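Local coordinates for Swi5-dependent recombination DNA repair protein 1 (Schizosaccharomyces pombe, PDB 3VIQ) that pairs with Swi5 to form a recombination activator that promotes Rad51-mediated strand exchange in DNA recombination repair, at the interface of chains A and B. Numbering follows the deposited sequence. Chains: chain A, Swi5-dependent recombination DNA repair protein 1; chain B, Mating-type switching protein swi5.

The interface of chains A and B. Residues chain A 48-49, 51-52, 55-56, 100-101, 104-107, 110-111; chain B 53, 56-57, 60.
Helix 36-67 of Swi5 lies in a groove of Sfr1 walled on one side by helix 38-68 and on the other by the end of helix 97-103 and the loop that follows it, A:Phe104 to A:Met111. The contact is essentially apolar, without hydrogen bonds between the chains, and B:Ile53, B:Ile56, B:Ala57 and B:Met60 carry it from the Swi5 side. B:Met60 buries the most surface. Its CG stands anti to the carbonyl carbon (chi1 -61°) and the chain runs extended, driving the thioether between the two walls. SD comes to 3.2 Å from the backbone O of A:Ala52, a close contact, not a bond, while the terminal methyl CE meets A:Phe100 tip to tip, 4.0 Å from CE2. A:Phe104 crosses the methionine obliquely, its CD2 and CE2 touching CG; A:Phe104 CD1 sits 3.6 Å above one face of the A:Phe100 ring, toward the rim, which probably helps to fix both rings beside the methionine. B:Ile56 points at the loop: CG1 is anti to the carbonyl carbon (chi1 -67°), and CD1 runs tip to tip into A:Leu110, 3.4 Å from CD2, a tight fit. Its CG2 branch rests against A:Val106 CG2 at 3.9 Å. B:Ile53 bridges both walls. With CG1 anti to the backbone N (chi1 -172°), CG1 packs on the backbone of A:Lys49, 3.6 Å from CA, and CD1 fits between A:Ala52 CB and A:Met111 SD, 3.8 Å from the latter; the A:Met111 chain crosses it at about a right angle. The alanines probably let the helices come close: B:Ala57 CB meets the benzo-ring carbon CE3 of A:Trp48 at 3.6 Å, and A:Ala52 CB lies against CA of B:Ala57. Within the C-terminal domain of Sfr1, the site clamps the second Swi5 helix between helix 38-68 and the loop, away from the paired first helices, A 3-35 and B 3-29, and from the hairpin of strands 73-78 and 88-93.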
loop_
_atom_site.group_PDB
_atom_site.type_symbol
_atom_site.label_atom_id
_atom_site.label_comp_id
_atom_site.label_asym_id
_atom_site.label_seq_id
_atom_site.Cartn_x
_atom_site.Cartn_y
_atom_site.Cartn_z
ATOM N N TRP A 48 8.579 7.969 10.653
ATOM C CA TRP A 48 8.189 8.820 9.501
ATOM C C TRP A 48 6.760 9.373 9.632
ATOM O O TRP A 48 6.494 10.534 9.282
ATOM C CB TRP A 48 8.346 8.087 8.166
ATOM C CG TRP A 48 9.773 7.846 7.811
ATOM C CD1 TRP A 48 10.412 6.641 7.790
ATOM C CD2 TRP A 48 10.750 8.816 7.437
ATOM N NE1 TRP A 48 11.730 6.806 7.427
ATOM C CE2 TRP A 48 11.962 8.131 7.209
ATOM C CE3 TRP A 48 10.728 10.209 7.270
ATOM C CZ2 TRP A 48 13.131 8.780 6.813
ATOM C CZ3 TRP A 48 11.905 10.855 6.887
ATOM C CH2 TRP A 48 13.083 10.138 6.662
ATOM N N LYS A 49 5.845 8.583 10.184
ATOM C CA LYS A 49 4.483 9.099 10.441
ATOM C C LYS A 49 4.507 10.274 11.411
ATOM O O LYS A 49 3.863 11.298 11.161
ATOM C CB LYS A 49 3.557 8.022 10.985
ATOM C CG LYS A 49 2.086 8.289 10.767
ATOM C CD LYS A 49 1.259 7.037 11.002
ATOM C CE LYS A 49 0.934 6.872 12.480
ATOM N NZ LYS A 49 -0.193 7.760 12.918
ATOM N N ALA A 51 6.966 12.213 11.852
ATOM C CA ALA A 51 7.572 13.327 11.079
ATOM C C ALA A 51 6.555 14.029 10.168
ATOM O O ALA A 51 6.426 15.246 10.215
ATOM C CB ALA A 51 8.781 12.881 10.283
ATOM N N ALA A 52 5.843 13.276 9.359
ATOM C CA ALA A 52 4.834 13.844 8.445
ATOM C C ALA A 52 3.769 14.668 9.162
ATOM O O ALA A 52 3.450 15.753 8.721
ATOM C CB ALA A 52 4.186 12.746 7.604
ATOM N N ALA A 55 5.375 17.923 10.536
ATOM C CA ALA A 55 5.594 18.817 9.386
ATOM C C ALA A 55 4.268 19.332 8.806
ATOM O O ALA A 55 4.176 20.508 8.418
ATOM C CB ALA A 55 6.420 18.127 8.293
ATOM N N ALA A 56 3.251 18.468 8.733
ATOM C CA ALA A 56 1.916 18.906 8.290
ATOM C C ALA A 56 1.356 20.042 9.162
ATOM O O ALA A 56 0.783 20.987 8.641
ATOM C CB ALA A 56 0.919 17.730 8.243
ATOM N N PHE A 100 -5.959 19.961 3.227
ATOM C CA PHE A 100 -4.515 20.033 3.164
ATOM C C PHE A 100 -3.944 18.682 2.838
ATOM O O PHE A 100 -3.182 18.542 1.896
ATOM C CB PHE A 100 -3.937 20.556 4.478
ATOM C CG PHE A 100 -2.463 20.503 4.526
ATOM C CD1 PHE A 100 -1.719 21.541 4.005
ATOM C CD2 PHE A 100 -1.810 19.392 5.059
ATOM C CE1 PHE A 100 -0.346 21.493 4.029
ATOM C CE2 PHE A 100 -0.468 19.335 5.081
ATOM C CZ PHE A 100 0.285 20.384 4.566
ATOM N N LEU A 101 -4.313 17.662 3.591
ATOM C CA LEU A 101 -3.708 16.312 3.354
ATOM C C LEU A 101 -4.069 15.780 1.957
ATOM O O LEU A 101 -3.218 15.258 1.247
ATOM C CB LEU A 101 -4.141 15.313 4.419
ATOM C CG LEU A 101 -3.649 15.495 5.848
ATOM C CD1 LEU A 101 -4.491 14.560 6.769
ATOM C CD2 LEU A 101 -2.145 15.280 6.002
ATOM N N PHE A 104 -2.012 17.219 -0.474
ATOM C CA PHE A 104 -0.706 16.535 -0.461
ATOM C C PHE A 104 -0.750 15.076 -0.865
ATOM O O PHE A 104 0.201 14.329 -0.603
ATOM C CB PHE A 104 -0.049 16.660 0.929
ATOM C CG PHE A 104 0.835 17.841 1.038
ATOM C CD1 PHE A 104 0.287 19.121 1.194
ATOM C CD2 PHE A 104 2.209 17.703 0.917
ATOM C CE1 PHE A 104 1.102 20.237 1.254
ATOM C CE2 PHE A 104 3.029 18.811 0.975
ATOM C CZ PHE A 104 2.475 20.085 1.151
ATOM N N GLY A 105 -1.842 14.652 -1.477
ATOM C CA GLY A 105 -1.984 13.241 -1.903
ATOM C C GLY A 105 -1.830 12.168 -0.821
ATOM O O GLY A 105 -1.284 11.116 -1.113
ATOM N N VAL A 106 -2.318 12.418 0.408
ATOM C CA VAL A 106 -2.155 11.463 1.513
ATOM C C VAL A 106 -3.392 10.573 1.612
ATOM O O VAL A 106 -4.454 11.054 1.963
ATOM C CB VAL A 106 -1.929 12.155 2.886
ATOM C CG1 VAL A 106 -1.701 11.127 4.002
ATOM C CG2 VAL A 106 -0.781 13.158 2.817
ATOM N N PRO A 107 -3.259 9.272 1.305
ATOM C CA PRO A 107 -4.426 8.391 1.424
ATOM C C PRO A 107 -4.997 8.456 2.820
ATOM O O PRO A 107 -4.224 8.485 3.793
ATOM C CB PRO A 107 -3.849 6.990 1.172
ATOM C CG PRO A 107 -2.604 7.240 0.356
ATOM C CD PRO A 107 -2.041 8.527 0.936
ATOM N N LEU A 110 -3.583 6.080 5.426
ATOM C CA LEU A 110 -2.183 6.212 5.852
ATOM C C LEU A 110 -2.056 7.141 7.075
ATOM O O LEU A 110 -1.414 6.812 8.087
ATOM C CB LEU A 110 -1.353 6.759 4.683
ATOM C CG LEU A 110 0.167 6.807 4.822
ATOM C CD1 LEU A 110 0.716 5.422 5.073
ATOM C CD2 LEU A 110 0.764 7.385 3.574
ATOM N N MET A 111 -2.698 8.298 6.957
ATOM C CA MET A 111 -2.517 9.427 7.852
ATOM C C MET A 111 -3.837 10.209 7.781
ATOM O O MET A 111 -4.265 10.577 6.688
ATOM C CB MET A 111 -1.371 10.277 7.306
ATOM C CG MET A 111 -0.536 11.039 8.291
ATOM S SD MET A 111 0.668 12.054 7.382
ATOM C CE MET A 111 1.129 13.155 8.679
ATOM N N ILE B 53 4.832 6.591 3.454
ATOM C CA ILE B 53 4.882 7.608 4.523
ATOM C C ILE B 53 6.256 8.283 4.559
ATOM O O ILE B 53 6.345 9.474 4.853
ATOM C CB ILE B 53 4.449 7.070 5.933
ATOM C CG1 ILE B 53 4.336 8.219 6.954
ATOM C CG2 ILE B 53 5.426 6.024 6.466
ATOM C CD1 ILE B 53 3.099 9.163 6.749
ATOM N N ILE B 56 6.028 10.896 1.584
ATOM C CA ILE B 56 5.189 11.991 2.094
ATOM C C ILE B 56 5.904 12.857 3.150
ATOM O O ILE B 56 5.917 14.081 3.040
ATOM C CB ILE B 56 3.820 11.466 2.636
ATOM C CG1 ILE B 56 2.984 10.920 1.472
ATOM C CG2 ILE B 56 3.024 12.574 3.393
ATOM C CD1 ILE B 56 1.714 10.168 1.880
ATOM N N ALA B 57 6.511 12.232 4.145
ATOM C CA ALA B 57 7.275 12.949 5.159
ATOM C C ALA B 57 8.414 13.743 4.512
ATOM O O ALA B 57 8.603 14.925 4.834
ATOM C CB ALA B 57 7.826 11.972 6.230
ATOM N N MET B 60 6.981 16.882 2.760
ATOM C CA MET B 60 6.582 17.956 3.682
ATOM C C MET B 60 7.761 18.667 4.350
ATOM O O MET B 60 7.801 19.914 4.397
ATOM C CB MET B 60 5.649 17.398 4.747
ATOM C CG MET B 60 4.367 16.824 4.178
ATOM S SD MET B 60 3.282 16.244 5.515
ATOM C CE MET B 60 1.777 16.063 4.545
#